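PDB 3RE3: 2-C-methyl-D-erythritol 2,4-cyclodiphosphate synthase from Francisella tularensis subsp. tularensis, which catalyses the conversion of 4-diphosphocytidyl-2-C-methyl-D-erythritol 2-phosphate to 2-C-methyl-D-erythritol 2,4-cyclodiphosphate with release of CMP, probably as a step of non-mevalonate isoprenoid biosynthesis. Local coordinates for residues V45-L58 / E150-R162. Numbering follows the deposited sequence.
Sequences VLIHALCDAILGAL and EGIATHVVCLLYR. With NA (sodium ion), chain F; POP (pyrophosphate 2-), chain E.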
loop_
_atom_site.group_PDB
_atom_site.type_symbol
_atom_site.label_atom_id
_atom_site.label_comp_id
_atom_site.label_asym_id
_atom_site.label_seq_id
_atom_site.Cartn_x
_atom_site.Cartn_y
_atom_site.Cartn_z
ATOM N N VAL A 45 4.142 -14.006 -7.199
ATOM C CA VAL A 45 3.473 -12.964 -6.432
ATOM C C VAL A 45 3.749 -11.554 -6.988
ATOM O O VAL A 45 2.861 -10.695 -6.992
ATOM C CB VAL A 45 3.788 -13.084 -4.910
ATOM C CG1 VAL A 45 5.236 -12.747 -4.622
ATOM C CG2 VAL A 45 2.867 -12.223 -4.087
ATOM N N LEU A 46 4.967 -11.314 -7.465
ATOM C CA LEU A 46 5.315 -9.982 -7.958
ATOM C C LEU A 46 4.670 -9.685 -9.307
ATOM O O LEU A 46 4.037 -8.653 -9.488
ATOM C CB LEU A 46 6.832 -9.777 -8.020
ATOM C CG LEU A 46 7.236 -8.334 -8.333
ATOM C CD1 LEU A 46 8.704 -8.050 -8.067
ATOM C CD2 LEU A 46 6.916 -8.021 -9.765
ATOM N N ILE A 47 4.833 -10.591 -10.259
ATOM C CA ILE A 47 4.267 -10.350 -11.567
ATOM C C ILE A 47 2.751 -10.223 -11.434
ATOM O O ILE A 47 2.096 -9.508 -12.188
ATOM C CB ILE A 47 4.666 -11.438 -12.567
ATOM C CG1 ILE A 47 6.156 -11.312 -12.881
ATOM C CG2 ILE A 47 3.829 -11.340 -13.840
ATOM C CD1 ILE A 47 6.603 -12.100 -14.088
ATOM N N HIS A 48 2.198 -10.924 -10.464
ATOM C CA HIS A 48 0.769 -10.850 -10.218
ATOM C C HIS A 48 0.357 -9.450 -9.741
ATOM O O HIS A 48 -0.501 -8.814 -10.353
ATOM C CB HIS A 48 0.347 -11.918 -9.205
ATOM C CG HIS A 48 -1.134 -12.087 -9.086
ATOM N ND1 HIS A 48 -1.752 -13.312 -9.180
ATOM C CD2 HIS A 48 -2.118 -11.183 -8.862
ATOM C CE1 HIS A 48 -3.057 -13.159 -9.032
ATOM N NE2 HIS A 48 -3.303 -11.878 -8.838
ATOM N N ALA A 49 0.976 -8.960 -8.672
ATOM C CA ALA A 49 0.647 -7.634 -8.184
ATOM C C ALA A 49 0.920 -6.592 -9.291
ATOM O O ALA A 49 0.198 -5.603 -9.438
ATOM C CB ALA A 49 1.448 -7.324 -6.941
ATOM N N LEU A 50 1.960 -6.839 -10.081
ATOM C CA LEU A 50 2.355 -5.933 -11.154
ATOM C C LEU A 50 1.290 -5.840 -12.242
ATOM O O LEU A 50 0.923 -4.752 -12.644
ATOM C CB LEU A 50 3.682 -6.376 -11.756
ATOM C CG LEU A 50 4.166 -5.596 -12.962
ATOM C CD1 LEU A 50 4.338 -4.147 -12.591
ATOM C CD2 LEU A 50 5.482 -6.165 -13.448
ATOM N N CYS A 51 0.801 -6.983 -12.715
ATOM C CA CYS A 51 -0.305 -7.015 -13.666
ATOM C C CYS A 51 -1.527 -6.306 -13.110
ATOM O O CYS A 51 -2.159 -5.515 -13.800
ATOM C CB CYS A 51 -0.671 -8.450 -14.015
ATOM S SG CYS A 51 0.589 -9.315 -14.962
ATOM N N ASP A 52 -1.859 -6.606 -11.862
ATOM C CA ASP A 52 -2.951 -5.931 -11.179
ATOM C C ASP A 52 -2.787 -4.410 -11.178
ATOM O O ASP A 52 -3.759 -3.692 -11.372
ATOM C CB ASP A 52 -3.073 -6.439 -9.735
ATOM C CG ASP A 52 -3.831 -7.755 -9.634
ATOM O OD1 ASP A 52 -4.505 -8.135 -10.622
ATOM O OD2 ASP A 52 -3.770 -8.397 -8.557
ATOM N N ALA A 53 -1.570 -3.919 -10.953
ATOM C CA ALA A 53 -1.339 -2.479 -10.882
ATOM C C ALA A 53 -1.601 -1.831 -12.240
ATOM O O ALA A 53 -2.213 -0.762 -12.345
ATOM C CB ALA A 53 0.082 -2.185 -10.417
ATOM N N ILE A 54 -1.130 -2.500 -13.281
ATOM C CA ILE A 54 -1.252 -1.993 -14.636
ATOM C C ILE A 54 -2.711 -1.982 -15.101
ATOM O O ILE A 54 -3.199 -0.963 -15.571
ATOM C CB ILE A 54 -0.343 -2.774 -15.592
ATOM C CG1 ILE A 54 1.104 -2.312 -15.394
ATOM C CG2 ILE A 54 -0.768 -2.572 -17.032
ATOM C CD1 ILE A 54 2.142 -3.191 -16.044
ATOM N N LEU A 55 -3.412 -3.099 -14.949
ATOM C CA LEU A 55 -4.825 -3.136 -15.283
ATOM C C LEU A 55 -5.563 -2.190 -14.368
ATOM O O LEU A 55 -6.559 -1.588 -14.754
ATOM C CB LEU A 55 -5.381 -4.541 -15.140
ATOM C CG LEU A 55 -4.640 -5.539 -16.024
ATOM C CD1 LEU A 55 -4.970 -6.969 -15.684
ATOM C CD2 LEU A 55 -4.948 -5.268 -17.474
ATOM N N GLY A 56 -5.069 -2.057 -13.145
ATOM C CA GLY A 56 -5.661 -1.109 -12.225
ATOM C C GLY A 56 -5.598 0.307 -12.772
ATOM O O GLY A 56 -6.605 0.991 -12.880
ATOM N N ALA A 57 -4.399 0.742 -13.122
ATOM C CA ALA A 57 -4.214 2.071 -13.694
ATOM C C ALA A 57 -5.133 2.346 -14.895
ATOM O O ALA A 57 -5.627 3.450 -15.046
ATOM C CB ALA A 57 -2.750 2.275 -14.081
ATOM N N LEU A 58 -5.388 1.321 -15.704
ATOM C CA LEU A 58 -6.222 1.430 -16.899
ATOM C C LEU A 58 -7.740 1.279 -16.680
ATOM O O LEU A 58 -8.482 1.311 -17.651
ATOM C CB LEU A 58 -5.797 0.372 -17.926
ATOM C CG LEU A 58 -4.340 0.246 -18.377
ATOM C CD1 LEU A 58 -4.185 -0.874 -19.392
ATOM C CD2 LEU A 58 -3.823 1.543 -18.965
ATOM N N GLU A 150 4.808 -17.737 6.982
ATOM C CA GLU A 150 3.691 -18.482 6.416
ATOM C C GLU A 150 3.469 -18.141 4.945
ATOM O O GLU A 150 2.841 -18.896 4.205
ATOM C CB GLU A 150 2.422 -18.284 7.260
ATOM C CG GLU A 150 2.561 -18.916 8.657
ATOM C CD GLU A 150 1.512 -18.447 9.684
ATOM O OE1 GLU A 150 0.610 -17.660 9.332
ATOM O OE2 GLU A 150 1.594 -18.883 10.866
ATOM N N GLY A 151 4.005 -17.008 4.515
ATOM C CA GLY A 151 3.814 -16.557 3.150
ATOM C C GLY A 151 4.520 -15.244 2.885
ATOM O O GLY A 151 5.225 -14.730 3.756
ATOM N N ILE A 152 4.325 -14.707 1.683
ATOM C CA ILE A 152 4.892 -13.421 1.306
ATOM C C ILE A 152 3.890 -12.558 0.560
ATOM O O ILE A 152 2.918 -13.056 -0.010
ATOM C CB ILE A 152 6.130 -13.580 0.415
ATOM C CG1 ILE A 152 5.778 -14.389 -0.822
ATOM C CG2 ILE A 152 7.259 -14.249 1.174
ATOM C CD1 ILE A 152 6.966 -14.698 -1.649
ATOM N N ALA A 153 4.140 -11.255 0.569
ATOM C CA ALA A 153 3.276 -10.329 -0.125
ATOM C C ALA A 153 4.125 -9.411 -0.963
ATOM O O ALA A 153 5.330 -9.288 -0.744
ATOM C CB ALA A 153 2.465 -9.527 0.860
ATOM N N THR A 154 3.496 -8.782 -1.943
ATOM C CA THR A 154 4.145 -7.711 -2.695
ATOM C C THR A 154 3.148 -6.606 -2.939
ATOM O O THR A 154 1.968 -6.861 -3.190
ATOM C CB THR A 154 4.741 -8.164 -4.047
ATOM O OG1 THR A 154 3.811 -9.009 -4.727
ATOM C CG2 THR A 154 6.006 -8.935 -3.831
ATOM N N HIS A 155 3.645 -5.379 -2.812
ATOM C CA HIS A 155 2.949 -4.177 -3.239
ATOM C C HIS A 155 3.613 -3.622 -4.499
ATOM O O HIS A 155 4.833 -3.470 -4.564
ATOM C CB HIS A 155 3.023 -3.113 -2.156
ATOM C CG HIS A 155 2.042 -3.300 -1.042
ATOM N ND1 HIS A 155 0.781 -2.752 -1.071
ATOM C CD2 HIS A 155 2.154 -3.939 0.148
ATOM C CE1 HIS A 155 0.146 -3.055 0.051
ATOM N NE2 HIS A 155 0.956 -3.780 0.802
ATOM N N VAL A 156 2.808 -3.315 -5.500
ATOM C CA VAL A 156 3.311 -2.621 -6.674
ATOM C C VAL A 156 2.507 -1.349 -6.885
ATOM O O VAL A 156 1.285 -1.340 -6.724
ATOM C CB VAL A 156 3.226 -3.478 -7.954
ATOM C CG1 VAL A 156 3.791 -2.706 -9.147
ATOM C CG2 VAL A 156 3.969 -4.782 -7.773
ATOM N N VAL A 157 3.209 -0.275 -7.218
ATOM C CA VAL A 157 2.585 0.916 -7.772
ATOM C C VAL A 157 3.196 1.201 -9.145
ATOM O O VAL A 157 4.411 1.094 -9.342
ATOM C CB VAL A 157 2.764 2.143 -6.864
ATOM C CG1 VAL A 157 1.854 2.053 -5.661
ATOM C CG2 VAL A 157 4.232 2.310 -6.459
ATOM N N CYS A 158 2.349 1.544 -10.102
ATOM C CA CYS A 158 2.828 1.964 -11.411
ATOM C C CYS A 158 2.252 3.320 -11.736
ATOM O O CYS A 158 1.179 3.675 -11.244
ATOM C CB CYS A 158 2.436 0.971 -12.504
ATOM S SG CYS A 158 0.687 0.726 -12.607
ATOM N N LEU A 159 2.993 4.085 -12.536
ATOM C CA LEU A 159 2.505 5.345 -13.102
ATOM C C LEU A 159 2.508 5.237 -14.616
ATOM O O LEU A 159 3.538 4.949 -15.212
ATOM C CB LEU A 159 3.387 6.507 -12.678
ATOM C CG LEU A 159 2.858 7.916 -12.892
ATOM C CD1 LEU A 159 1.449 8.086 -12.346
ATOM C CD2 LEU A 159 3.794 8.912 -12.235
ATOM N N LEU A 160 1.356 5.469 -15.233
ATOM C CA LEU A 160 1.221 5.399 -16.693
ATOM C C LEU A 160 1.013 6.781 -17.339
ATOM O O LEU A 160 0.440 7.677 -16.719
ATOM C CB LEU A 160 0.055 4.489 -17.054
ATOM C CG LEU A 160 0.122 3.059 -16.522
ATOM C CD1 LEU A 160 -1.059 2.244 -17.062
ATOM C CD2 LEU A 160 1.451 2.412 -16.905
ATOM N N TYR A 161 1.488 6.962 -18.570
ATOM C CA TYR A 161 1.270 8.230 -19.284
ATOM C C TYR A 161 0.828 8.055 -20.736
ATOM O O TYR A 161 0.982 6.976 -21.329
ATOM C CB TYR A 161 2.503 9.134 -19.214
ATOM C CG TYR A 161 3.647 8.694 -20.100
ATOM C CD1 TYR A 161 3.734 9.111 -21.429
ATOM C CD2 TYR A 161 4.639 7.875 -19.614
ATOM C CE1 TYR A 161 4.783 8.708 -22.238
ATOM C CE2 TYR A 161 5.681 7.467 -20.406
ATOM C CZ TYR A 161 5.753 7.881 -21.719
ATOM O OH TYR A 161 6.808 7.464 -22.497
ATOM N N ARG A 162 0.264 9.134 -21.283
ATOM C CA ARG A 162 -0.182 9.213 -22.678
ATOM C C ARG A 162 0.237 10.559 -23.289
ATOM O O ARG A 162 0.285 11.585 -22.593
ATOM C CB ARG A 162 -1.703 9.032 -22.765
ATOM C CG ARG A 162 -2.293 9.170 -24.168
ATOM C CD ARG A 162 -3.826 9.127 -24.145
ATOM N NE ARG A 162 -4.347 7.786 -24.408
ATOM C CZ ARG A 162 -5.603 7.409 -24.183
ATOM N NH1 ARG A 162 -6.476 8.270 -23.677
ATOM N NH2 ARG A 162 -5.993 6.168 -24.456
HETATM NA NA NA F . -8.109 3.469 -12.504
HETATM P P1 POP E . -2.886 -14.851 -5.004
HETATM O O1 POP E . -3.530 -13.881 -5.968
HETATM O O2 POP E . -3.183 -14.408 -3.589
HETATM O O3 POP E . -3.459 -16.229 -5.231
HETATM O O POP E . -1.287 -14.882 -5.252
HETATM P P2 POP E . -0.518 -16.009 -6.124
HETATM O O4 POP E . 0.845 -15.468 -6.484
HETATM O O5 POP E . -0.365 -17.289 -5.332
HETATM O O6 POP E . -1.269 -16.289 -7.406
#
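Helix 45-57 runs along strand 151-161 in the same general direction, 33° off parallel, with the axes 7.4 Å apart at closest approach, a close spacing consistent with the small alanines that face the strand. Val-45, Ala-49, Ala-53 and Ala-57 point at the strand, which answers with every second residue: Ile-152, Thr-154, Val-156, Cys-158 and Leu-160. At the N-terminal end, Val-45 CG1 meets Ile-152 CD1 at 4.0 Å, while its other methyl, CG2, leans on Thr-154 OG1. The same hydroxyl lies 3.0 Å from Val-45 O, placed there by a chi1 of 44° that sets OG1 between the backbone N and the carbonyl carbon. Val-156 fills the middle with both branches: CG2 presses on Ala-49 CB at 3.7 Å, and CG1 reaches Leu-50 CD1 at 3.8 Å and also touches Ala-53 CB. Next along, the sulfur of Cys-158 settles against the helix backbone, near Ala-53 O, and touches the methyls of Ala-53 and Ala-57. Leu-160 closes the row: its CD1 packs on Ala-57 CB and meets CD2 of Leu-58, whose side chain crosses it at about a right angle. The helix thus covers one face of the four-stranded mixed sheet, in which 151-161 is an inner strand, an alpha/beta layer in line with the family fold. Helix 79-92 adds Leu-83 against Leu-50, while the strand's other face turns to the trimer interface, where His-155 meets His-155 of both neighbouring subunits edge-to-face. Pyrophosphate O1 sits over one face of the His-48 ring, and Gly-56 O binds a sodium ion together with Asn-99 of the second subunit; neither residue touches the strand. The buried chemistry between helix and strand is mainly apolar, joining them by methyl and sulfur packing.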